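PDB 2O56: putative mandelate racemase, which is of unknown function but belongs to the enolase superfamily, binds magnesium and may act as a hydro-lyase, a dehydratase-type activity. Local coordinates for residues A[9-14]-A[57-62]; A[70-75]-A[112-117]; A[203-208]-A[239-244]; A[279-284]-A[293-298]. All blocks are in the same frame, centred on the assembly; numbering follows the deposited sequence.

The four contacts divide between the two domains of the enolase superfamily. Contacts 1 and 2 lie in the N-terminal domain, their centres about 20 Å apart, and helices 52-66 and 74-83, which carry one segment of each, follow one another in the chain. Contacts 3 and 4 belong to the barrel domain, with centres about 27 Å apart. Contact 4 is nearest the metal: the side chain of Q294 comes within about 5 Å of the bound magnesium ion, against about 13 Å for M205 of contact 3. Contact 4 also lies about 24 Å, between centres, from both contact 1 and contact 2, whereas contact 3 is more than 40 Å, between centres, from either.

Contact 1. Residues A[9-14]-A[57-62]; sequences VDIIDV and GMAKDL
With chi1 at -57°, I11 turns CG2 anti to its own backbone N and CG1 anti to its carbonyl carbon, so that the two branches straddle the methyl group of A59. The second torsion, 93°, lies away from the staggered values and carries CD1 on to the neighbouring K60. The distances follow this division of labour. I11 CG2 lies 3.9 Å from A59 CB and I11 CG1 4.0 Å from the same methyl, while I11 CD1 rests 3.9 Å from K60 CA, against the helix backbone. The approach of I11 CD1 to K60 CB is looser, at 4.4 Å. The far end of the lysine leads away from the strand, and its NZ is hydrogen-bonded to S53 OG of the second subunit.

The contact joins strand 6-13 of the N-terminal antiparallel sheet to helix 52-66, which packs against it. The closest backbone approach is 6.6 Å, between I11 CA and K60 CA; the small size of A59, next to K60, is consistent with it. Alternation along the strand explains why I11 faces the helix while D10 and I12 do not; the carboxylate of D10 is hydrogen-bonded to N33 and T397. I11 also touches I56 and S63 of the same helix.

On the strand side every touching atom is a carbon of I11, so the cohesion is van der Waals and hydrophobic, and it depends on the fit of one branched side chain rather than on directional bonds.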
# COMPACT_ATOMS: atom_id res chain seq x y z
N VAL A 9 32.37 -22.36 31.50
CA VAL A 9 32.42 -21.06 30.86
C VAL A 9 32.82 -20.05 31.92
O VAL A 9 32.22 -20.01 32.99
CB VAL A 9 31.04 -20.63 30.25
CG1 VAL A 9 31.17 -19.25 29.57
CG2 VAL A 9 30.54 -21.65 29.25
N ASP A 10 33.84 -19.25 31.63
CA ASP A 10 34.24 -18.17 32.50
C ASP A 10 33.70 -16.88 31.93
O ASP A 10 33.85 -16.62 30.74
CB ASP A 10 35.76 -18.09 32.60
CG ASP A 10 36.38 -19.41 33.00
OD1 ASP A 10 36.14 -19.87 34.13
OD2 ASP A 10 37.09 -20.02 32.17
N ILE A 11 33.05 -16.09 32.77
CA ILE A 11 32.56 -14.79 32.37
C ILE A 11 33.42 -13.73 33.07
O ILE A 11 33.38 -13.59 34.29
CB ILE A 11 31.05 -14.63 32.66
CG1 ILE A 11 30.27 -15.75 31.94
CG2 ILE A 11 30.55 -13.29 32.15
CD1 ILE A 11 30.01 -17.00 32.76
N ILE A 12 34.21 -13.02 32.27
CA ILE A 12 35.33 -12.22 32.76
C ILE A 12 35.06 -10.71 32.70
O ILE A 12 34.82 -10.15 31.63
CB ILE A 12 36.65 -12.58 31.99
CG1 ILE A 12 36.95 -14.07 32.15
CG2 ILE A 12 37.83 -11.73 32.47
CD1 ILE A 12 37.84 -14.67 31.10
N ASP A 13 35.11 -10.06 33.86
CA ASP A 13 34.98 -8.62 33.94
C ASP A 13 36.38 -8.00 33.83
O ASP A 13 37.09 -7.87 34.82
CB ASP A 13 34.33 -8.26 35.28
CG ASP A 13 33.85 -6.82 35.36
OD1 ASP A 13 33.87 -6.10 34.34
OD2 ASP A 13 33.44 -6.41 36.46
N VAL A 14 36.76 -7.65 32.61
CA VAL A 14 38.16 -7.42 32.22
C VAL A 14 38.73 -6.20 32.94
O VAL A 14 38.25 -5.08 32.74
CB VAL A 14 38.30 -7.25 30.68
CG1 VAL A 14 39.73 -6.82 30.26
CG2 VAL A 14 37.87 -8.54 29.96
N GLY A 57 25.47 -11.11 33.94
CA GLY A 57 24.46 -12.04 34.44
C GLY A 57 23.78 -12.81 33.32
O GLY A 57 23.37 -13.98 33.51
N MET A 58 23.64 -12.16 32.17
CA MET A 58 23.02 -12.77 30.98
C MET A 58 23.91 -13.87 30.41
O MET A 58 23.45 -14.98 30.18
CB MET A 58 22.70 -11.73 29.91
CG MET A 58 21.69 -12.19 28.82
SD MET A 58 20.02 -12.50 29.39
CE MET A 58 19.95 -14.29 29.38
N ALA A 59 25.19 -13.53 30.20
CA ALA A 59 26.22 -14.51 29.81
C ALA A 59 26.30 -15.68 30.75
O ALA A 59 26.39 -16.82 30.32
CB ALA A 59 27.60 -13.83 29.72
N LYS A 60 26.25 -15.40 32.06
CA LYS A 60 26.17 -16.44 33.10
C LYS A 60 24.95 -17.33 32.94
O LYS A 60 25.07 -18.55 32.94
CB LYS A 60 26.16 -15.77 34.50
CG LYS A 60 26.37 -16.68 35.67
CD LYS A 60 26.04 -15.98 36.97
CE LYS A 60 24.75 -16.48 37.58
NZ LYS A 60 24.28 -15.55 38.64
N ASP A 61 23.77 -16.73 32.82
CA ASP A 61 22.54 -17.52 32.67
C ASP A 61 22.49 -18.36 31.39
O ASP A 61 22.06 -19.53 31.42
CB ASP A 61 21.30 -16.63 32.76
CG ASP A 61 20.99 -16.17 34.17
OD1 ASP A 61 21.58 -16.72 35.16
OD2 ASP A 61 20.16 -15.25 34.30
N LEU A 62 22.91 -17.76 30.28
CA LEU A 62 23.04 -18.48 28.99
C LEU A 62 24.07 -19.62 29.05
O LEU A 62 23.82 -20.72 28.54
CB LEU A 62 23.33 -17.50 27.83
CG LEU A 62 22.17 -16.57 27.42
CD1 LEU A 62 22.57 -15.45 26.47
CD2 LEU A 62 21.04 -17.37 26.83

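Contact 2. Residues A[70-75]-A[112-117]; sequences DPMNNE and KAWGVP
A Met-aromatic contact joins M72, in the turn before helix 74-83, to W114 at the end of helix 93-114 in the N-terminal domain. M72 SD stands 5.4 Å from the centroid of the five-membered ring of W114, and its direction makes 44° with the ring normal, an oblique approach. The terminal methyl makes the closer touch: M72 CE is 3.3 Å from W114 NE1 and 3.4 Å from W114 CZ2. M72 reaches this position through a chain bent at both chi2 and chi3, meeting the indole from the opposite direction. Beside it, A113 CB comes to 4.5 Å from M72 SD.

The methionine is set by its own turn. D70 to N73 form a type I turn, and D70 OD1 accepts a hydrogen bond of 3.0 Å from M72 N, an Asx turn in which the donor arrives from above the carboxylate plane. M72 also touches K110, while W114 packs on M121 and on V116 of the third subunit.

Between the two segments the attraction is therefore dispersive, with probably a modest contribution from the polarisable sulfur beside the indole; the hydrogen bond from M72 N steadies the turn backbone, whereas the thioether is placed by packing.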
# COMPACT_ATOMS: atom_id res chain seq x y z
N ASP A 70 28.08 -29.89 22.38
CA ASP A 70 29.17 -29.84 21.40
C ASP A 70 29.30 -28.43 20.86
O ASP A 70 28.40 -27.95 20.16
CB ASP A 70 28.80 -30.79 20.25
CG ASP A 70 29.94 -31.03 19.28
OD1 ASP A 70 30.91 -30.24 19.21
OD2 ASP A 70 29.86 -32.06 18.56
N PRO A 71 30.43 -27.76 21.16
CA PRO A 71 30.59 -26.36 20.73
C PRO A 71 30.70 -26.19 19.21
O PRO A 71 30.62 -25.06 18.72
CB PRO A 71 31.89 -25.94 21.43
CG PRO A 71 32.66 -27.22 21.55
CD PRO A 71 31.62 -28.25 21.88
N MET A 72 30.85 -27.29 18.48
CA MET A 72 30.92 -27.24 17.02
C MET A 72 29.58 -26.86 16.38
O MET A 72 29.56 -26.36 15.25
CB MET A 72 31.46 -28.57 16.44
CG MET A 72 32.88 -28.92 16.98
SD MET A 72 34.12 -27.66 16.55
CE MET A 72 34.17 -28.07 14.80
N ASN A 73 28.49 -27.08 17.11
CA ASN A 73 27.12 -26.86 16.64
C ASN A 73 26.66 -25.44 16.91
O ASN A 73 25.70 -25.22 17.64
CB ASN A 73 26.15 -27.88 17.29
CG ASN A 73 26.58 -29.32 17.08
OD1 ASN A 73 27.37 -29.59 16.20
ND2 ASN A 73 26.04 -30.25 17.89
N ASN A 74 27.34 -24.46 16.35
CA ASN A 74 26.98 -23.08 16.62
C ASN A 74 25.55 -22.74 16.17
O ASN A 74 24.87 -21.95 16.83
CB ASN A 74 27.98 -22.09 16.00
CG ASN A 74 28.12 -22.27 14.48
OD1 ASN A 74 28.68 -23.25 14.02
ND2 ASN A 74 27.59 -21.32 13.72
N GLU A 75 25.09 -23.33 15.06
CA GLU A 75 23.74 -23.04 14.55
C GLU A 75 22.70 -23.50 15.55
O GLU A 75 21.77 -22.76 15.89
CB GLU A 75 23.49 -23.73 13.20
CG GLU A 75 24.19 -23.08 11.98
CD GLU A 75 23.55 -21.78 11.49
OE1 GLU A 75 22.41 -21.47 11.88
OE2 GLU A 75 24.18 -21.05 10.69
N LYS A 112 40.23 -23.00 16.09
CA LYS A 112 41.36 -23.62 16.76
C LYS A 112 41.40 -25.13 16.55
O LYS A 112 42.48 -25.70 16.33
CB LYS A 112 41.34 -23.29 18.25
CG LYS A 112 41.56 -21.83 18.52
CD LYS A 112 41.39 -21.50 19.96
CE LYS A 112 42.18 -20.25 20.30
NZ LYS A 112 41.64 -19.57 21.52
N ALA A 113 40.23 -25.75 16.61
CA ALA A 113 40.04 -27.16 16.29
C ALA A 113 40.47 -27.56 14.88
O ALA A 113 40.94 -28.68 14.67
CB ALA A 113 38.59 -27.57 16.53
N TRP A 114 40.29 -26.67 13.90
CA TRP A 114 40.64 -27.01 12.53
C TRP A 114 41.95 -26.37 12.10
O TRP A 114 42.49 -26.69 11.05
CB TRP A 114 39.53 -26.61 11.54
CG TRP A 114 38.17 -27.19 11.81
CD1 TRP A 114 37.88 -28.29 12.58
CD2 TRP A 114 36.93 -26.71 11.29
NE1 TRP A 114 36.52 -28.50 12.59
CE2 TRP A 114 35.91 -27.55 11.80
CE3 TRP A 114 36.56 -25.65 10.46
CZ2 TRP A 114 34.56 -27.35 11.50
CZ3 TRP A 114 35.21 -25.45 10.16
CH2 TRP A 114 34.23 -26.30 10.68
N GLY A 115 42.45 -25.44 12.90
CA GLY A 115 43.72 -24.78 12.63
C GLY A 115 43.58 -23.69 11.59
O GLY A 115 44.49 -23.49 10.81
N VAL A 116 42.44 -23.01 11.56
CA VAL A 116 42.14 -22.06 10.49
C VAL A 116 41.62 -20.71 10.99
O VAL A 116 40.83 -20.64 11.93
CB VAL A 116 41.17 -22.64 9.43
CG1 VAL A 116 41.86 -23.74 8.60
CG2 VAL A 116 39.92 -23.16 10.10
N PRO A 117 42.10 -19.61 10.38
CA PRO A 117 41.56 -18.32 10.81
C PRO A 117 40.08 -18.13 10.44
O PRO A 117 39.60 -18.66 9.43
CB PRO A 117 42.43 -17.31 10.06
CG PRO A 117 42.88 -18.06 8.85
CD PRO A 117 43.10 -19.45 9.31

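Contact 3. Residues A[203-208]-A[239-244]; sequences DRMAAI and EELGIF
The backbones come closest at A206 and L241, whose CA atoms are 6.6 Å apart, where helix 195-212 passes the loop that joins helix 228-238 to strand 246-247. This is the outer layer of the TIM-barrel-like domain, where a helix and a neighbouring helix-to-strand connection pack side by side. G242, with positive phi (72°), lies between L241 and I243, the two loop residues that touch the helix.

L241 has the largest share of the contact, with its two methyl groups doing different work. CD1 rests against M205, lying 3.5 Å from M205 CG and 3.8 Å from M205 CB, and it also touches the helix backbone, 3.8 Å from A206 N. The other methyl, L241 CD2, meets A206 CB at 4.0 Å. M205 holds its CG anti to the backbone N (chi1 -168°), which sets that methylene against L241 CD1; the bends at chi2 and chi3 then carry the thioether toward the strands. The two side chains run slantwise to one another. I243 supplies a second, lighter touch, its CD1 reaching M205 CG from the next part of the loop.

M205 leans on V173, I218 and A220 of the inner strands and so links the loop to the barrel wall. Its side chain is about 8 Å from that of E221, one of the magnesium ligands, too far to touch the metal site directly. The loop backbone is also held: R209 NE of the same helix donates a hydrogen bond to L241 O.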
# COMPACT_ATOMS: atom_id res chain seq x y z
N ASP A 203 29.16 24.62 11.54
CA ASP A 203 30.42 25.37 11.42
C ASP A 203 31.63 24.49 11.72
O ASP A 203 32.64 24.55 11.03
CB ASP A 203 30.44 26.58 12.37
CG ASP A 203 29.52 27.69 11.92
OD1 ASP A 203 29.14 27.76 10.73
OD2 ASP A 203 29.16 28.50 12.79
N ARG A 204 31.52 23.65 12.75
CA ARG A 204 32.55 22.64 13.01
C ARG A 204 32.73 21.71 11.80
O ARG A 204 33.85 21.45 11.36
CB ARG A 204 32.22 21.82 14.26
CG ARG A 204 32.34 22.57 15.57
CD ARG A 204 31.44 21.96 16.60
NE ARG A 204 31.73 22.42 17.96
CZ ARG A 204 31.02 22.08 19.03
NH1 ARG A 204 29.95 21.29 18.91
NH2 ARG A 204 31.36 22.54 20.23
N MET A 205 31.61 21.24 11.25
CA MET A 205 31.66 20.29 10.15
C MET A 205 32.23 20.94 8.87
O MET A 205 32.99 20.30 8.13
CB MET A 205 30.28 19.69 9.91
CG MET A 205 30.28 18.50 8.98
SD MET A 205 30.59 16.96 9.83
CE MET A 205 29.10 16.82 10.82
N ALA A 206 31.88 22.20 8.63
CA ALA A 206 32.34 22.88 7.42
C ALA A 206 33.83 23.23 7.54
O ALA A 206 34.55 23.26 6.53
CB ALA A 206 31.51 24.16 7.18
N ALA A 207 34.27 23.49 8.77
CA ALA A 207 35.70 23.65 9.10
C ALA A 207 36.52 22.41 8.75
O ALA A 207 37.58 22.50 8.15
CB ALA A 207 35.86 24.00 10.59
N ILE A 208 36.02 21.24 9.13
CA ILE A 208 36.66 19.99 8.73
C ILE A 208 36.77 19.86 7.21
O ILE A 208 37.86 19.64 6.68
CB ILE A 208 35.97 18.74 9.34
CG1 ILE A 208 36.06 18.78 10.86
CG2 ILE A 208 36.62 17.46 8.81
CD1 ILE A 208 35.17 17.76 11.57
N GLU A 239 24.08 18.64 4.05
CA GLU A 239 24.02 18.08 2.68
C GLU A 239 25.11 18.56 1.72
O GLU A 239 25.72 17.76 1.01
CB GLU A 239 22.66 18.37 2.04
CG GLU A 239 21.68 17.28 2.22
CD GLU A 239 20.29 17.70 1.82
OE1 GLU A 239 20.13 18.74 1.15
OE2 GLU A 239 19.34 16.98 2.19
N GLU A 240 25.34 19.87 1.69
CA GLU A 240 26.27 20.47 0.73
C GLU A 240 27.74 20.18 1.06
O GLU A 240 28.63 20.43 0.25
CB GLU A 240 26.06 21.99 0.71
CG GLU A 240 26.66 22.68 1.95
CD GLU A 240 26.05 24.03 2.28
OE1 GLU A 240 24.87 24.27 1.94
OE2 GLU A 240 26.76 24.85 2.89
N LEU A 241 28.02 19.66 2.26
CA LEU A 241 29.39 19.37 2.65
C LEU A 241 29.95 18.05 2.10
O LEU A 241 31.13 17.73 2.31
CB LEU A 241 29.55 19.45 4.18
CG LEU A 241 29.12 20.76 4.86
CD1 LEU A 241 29.31 20.67 6.36
CD2 LEU A 241 29.90 21.95 4.32
N GLY A 242 29.13 17.29 1.37
CA GLY A 242 29.57 16.05 0.75
C GLY A 242 29.78 14.96 1.80
O GLY A 242 30.85 14.37 1.90
N ILE A 243 28.74 14.69 2.58
CA ILE A 243 28.78 13.71 3.69
C ILE A 243 28.71 12.24 3.21
O ILE A 243 27.84 11.88 2.40
CB ILE A 243 27.67 14.06 4.74
CG1 ILE A 243 27.87 15.50 5.22
CG2 ILE A 243 27.67 13.10 5.95
CD1 ILE A 243 29.19 15.69 6.03
N PHE A 244 29.64 11.40 3.69
CA PHE A 244 29.83 10.01 3.21
C PHE A 244 28.63 9.15 3.62
O PHE A 244 27.98 8.51 2.78
CB PHE A 244 31.08 9.42 3.85
CG PHE A 244 31.62 8.20 3.18
CD1 PHE A 244 31.85 8.17 1.81
CD2 PHE A 244 31.97 7.09 3.94
CE1 PHE A 244 32.38 7.03 1.22
CE2 PHE A 244 32.51 5.94 3.35
CZ PHE A 244 32.69 5.91 1.99

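Contact 4. Residues A[279-284]-A[293-298]; sequences WGYRPF and IQPDIC
The phenol oxygen OH of Y281 is closely surrounded: P295 CA lies 3.2 Å away and P295 CB 3.4 Å, while a weak hydrogen bond ties OH to G272 O. P295 N is also near, but it carries no N-H and its lone pair is delocalised into the peptide bond, so it lies close without bonding. The proline and the tyrosine side chains cross at about a right angle.

I293 meets the ring of Y281 obliquely, on its CE1 side. Y281 CE1 is 3.9 Å from I293 CB and 4.1 Å from I293 CG2. I293 places CG1 between its backbone N and carbonyl carbon (chi1 64°), which turns CG2 to the ring.

The loop 294-298 is braced by D296, whose OD1 accepts from C298 N over 2.8 Å in an Asx turn and is met nearly along the carboxylate C-O direction; D296 OD2 bonds H323. The CB of Q294 points away from segment 279-284, and its NE2 is held by E247 OE1 and Q321 OE1, E247 being a magnesium ligand. The residues flanking Q294 thus pack on Y281 while Q294 itself faces the metal site.

In the barrel, Y281 reaches inward from helix 277-286 to the end of strand 292-293, with I309 of helix 302-314 touching both Y281 and I293, and strand 319-320 paired to I293 alongside.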
# COMPACT_ATOMS: atom_id res chain seq x y z
N TRP A 279 16.04 -10.27 12.25
CA TRP A 279 14.72 -9.71 12.54
C TRP A 279 14.75 -8.17 12.75
O TRP A 279 13.85 -7.45 12.31
CB TRP A 279 14.10 -10.42 13.74
CG TRP A 279 13.78 -11.87 13.48
CD1 TRP A 279 12.56 -12.39 13.09
CD2 TRP A 279 14.66 -12.99 13.64
NE1 TRP A 279 12.64 -13.77 13.00
CE2 TRP A 279 13.91 -14.17 13.32
CE3 TRP A 279 16.01 -13.13 14.02
CZ2 TRP A 279 14.48 -15.45 13.35
CZ3 TRP A 279 16.57 -14.41 14.04
CH2 TRP A 279 15.79 -15.55 13.72
N GLY A 280 15.80 -7.69 13.41
CA GLY A 280 15.88 -6.26 13.72
C GLY A 280 16.19 -5.44 12.48
O GLY A 280 15.73 -4.30 12.34
N TYR A 281 16.99 -6.02 11.58
CA TYR A 281 17.28 -5.36 10.32
C TYR A 281 16.14 -5.41 9.31
O TYR A 281 15.97 -4.47 8.53
CB TYR A 281 18.60 -5.84 9.71
CG TYR A 281 19.75 -5.30 10.50
CD1 TYR A 281 20.36 -4.09 10.13
CD2 TYR A 281 20.21 -5.95 11.65
CE1 TYR A 281 21.38 -3.57 10.85
CE2 TYR A 281 21.25 -5.43 12.40
CZ TYR A 281 21.84 -4.24 11.98
OH TYR A 281 22.88 -3.68 12.70
N ARG A 282 15.36 -6.49 9.34
CA ARG A 282 14.30 -6.67 8.37
C ARG A 282 13.48 -5.42 7.97
O ARG A 282 13.41 -5.10 6.77
CB ARG A 282 13.38 -7.83 8.75
CG ARG A 282 12.29 -8.08 7.73
CD ARG A 282 11.03 -8.73 8.32
NE ARG A 282 10.46 -7.90 9.38
CZ ARG A 282 9.64 -6.86 9.17
NH1 ARG A 282 9.27 -6.52 7.95
NH2 ARG A 282 9.20 -6.16 10.20
N PRO A 283 12.89 -4.69 8.95
CA PRO A 283 12.06 -3.53 8.56
C PRO A 283 12.82 -2.39 7.91
O PRO A 283 12.26 -1.68 7.07
CB PRO A 283 11.52 -3.03 9.90
CG PRO A 283 12.50 -3.52 10.90
CD PRO A 283 12.89 -4.86 10.41
N PHE A 284 14.08 -2.21 8.29
CA PHE A 284 14.95 -1.21 7.63
C PHE A 284 15.36 -1.60 6.22
O PHE A 284 15.67 -0.75 5.37
CB PHE A 284 16.19 -0.99 8.50
CG PHE A 284 15.85 -0.47 9.85
CD1 PHE A 284 15.61 0.89 10.03
CD2 PHE A 284 15.70 -1.33 10.92
CE1 PHE A 284 15.26 1.40 11.28
CE2 PHE A 284 15.33 -0.83 12.18
CZ PHE A 284 15.12 0.55 12.35
N ILE A 293 24.76 -0.51 6.79
CA ILE A 293 24.40 -1.14 8.05
C ILE A 293 25.63 -1.35 8.94
O ILE A 293 26.73 -1.61 8.45
CB ILE A 293 23.57 -2.43 7.86
CG1 ILE A 293 24.39 -3.50 7.14
CG2 ILE A 293 22.24 -2.12 7.11
CD1 ILE A 293 23.88 -4.91 7.42
N GLN A 294 25.43 -1.22 10.25
CA GLN A 294 26.54 -1.18 11.19
C GLN A 294 26.36 -2.12 12.38
O GLN A 294 26.47 -1.67 13.53
CB GLN A 294 26.77 0.24 11.71
CG GLN A 294 26.85 1.28 10.60
CD GLN A 294 26.90 2.68 11.15
OE1 GLN A 294 26.00 3.11 11.84
NE2 GLN A 294 27.96 3.40 10.84
N PRO A 295 26.12 -3.43 12.12
CA PRO A 295 25.99 -4.31 13.26
C PRO A 295 27.32 -4.40 13.98
O PRO A 295 28.38 -4.38 13.35
CB PRO A 295 25.60 -5.67 12.64
CG PRO A 295 26.08 -5.59 11.20
CD PRO A 295 26.00 -4.14 10.82
N ASP A 296 27.24 -4.46 15.30
CA ASP A 296 28.39 -4.77 16.15
C ASP A 296 28.34 -6.28 16.39
O ASP A 296 27.34 -6.79 16.85
CB ASP A 296 28.21 -3.98 17.47
CG ASP A 296 29.40 -4.12 18.43
OD1 ASP A 296 29.81 -5.24 18.75
OD2 ASP A 296 29.90 -3.08 18.91
N ILE A 297 29.41 -7.00 16.05
CA ILE A 297 29.40 -8.46 16.19
C ILE A 297 29.22 -8.87 17.65
O ILE A 297 28.65 -9.91 17.93
CB ILE A 297 30.65 -9.13 15.52
CG1 ILE A 297 30.59 -8.97 14.00
CG2 ILE A 297 30.77 -10.65 15.85
CD1 ILE A 297 31.96 -9.02 13.32
N CYS A 298 29.67 -8.02 18.58
CA CYS A 298 29.66 -8.33 20.02
C CYS A 298 28.35 -7.92 20.70
O CYS A 298 28.12 -8.30 21.85
CB CYS A 298 30.83 -7.63 20.72
SG CYS A 298 32.47 -8.08 20.11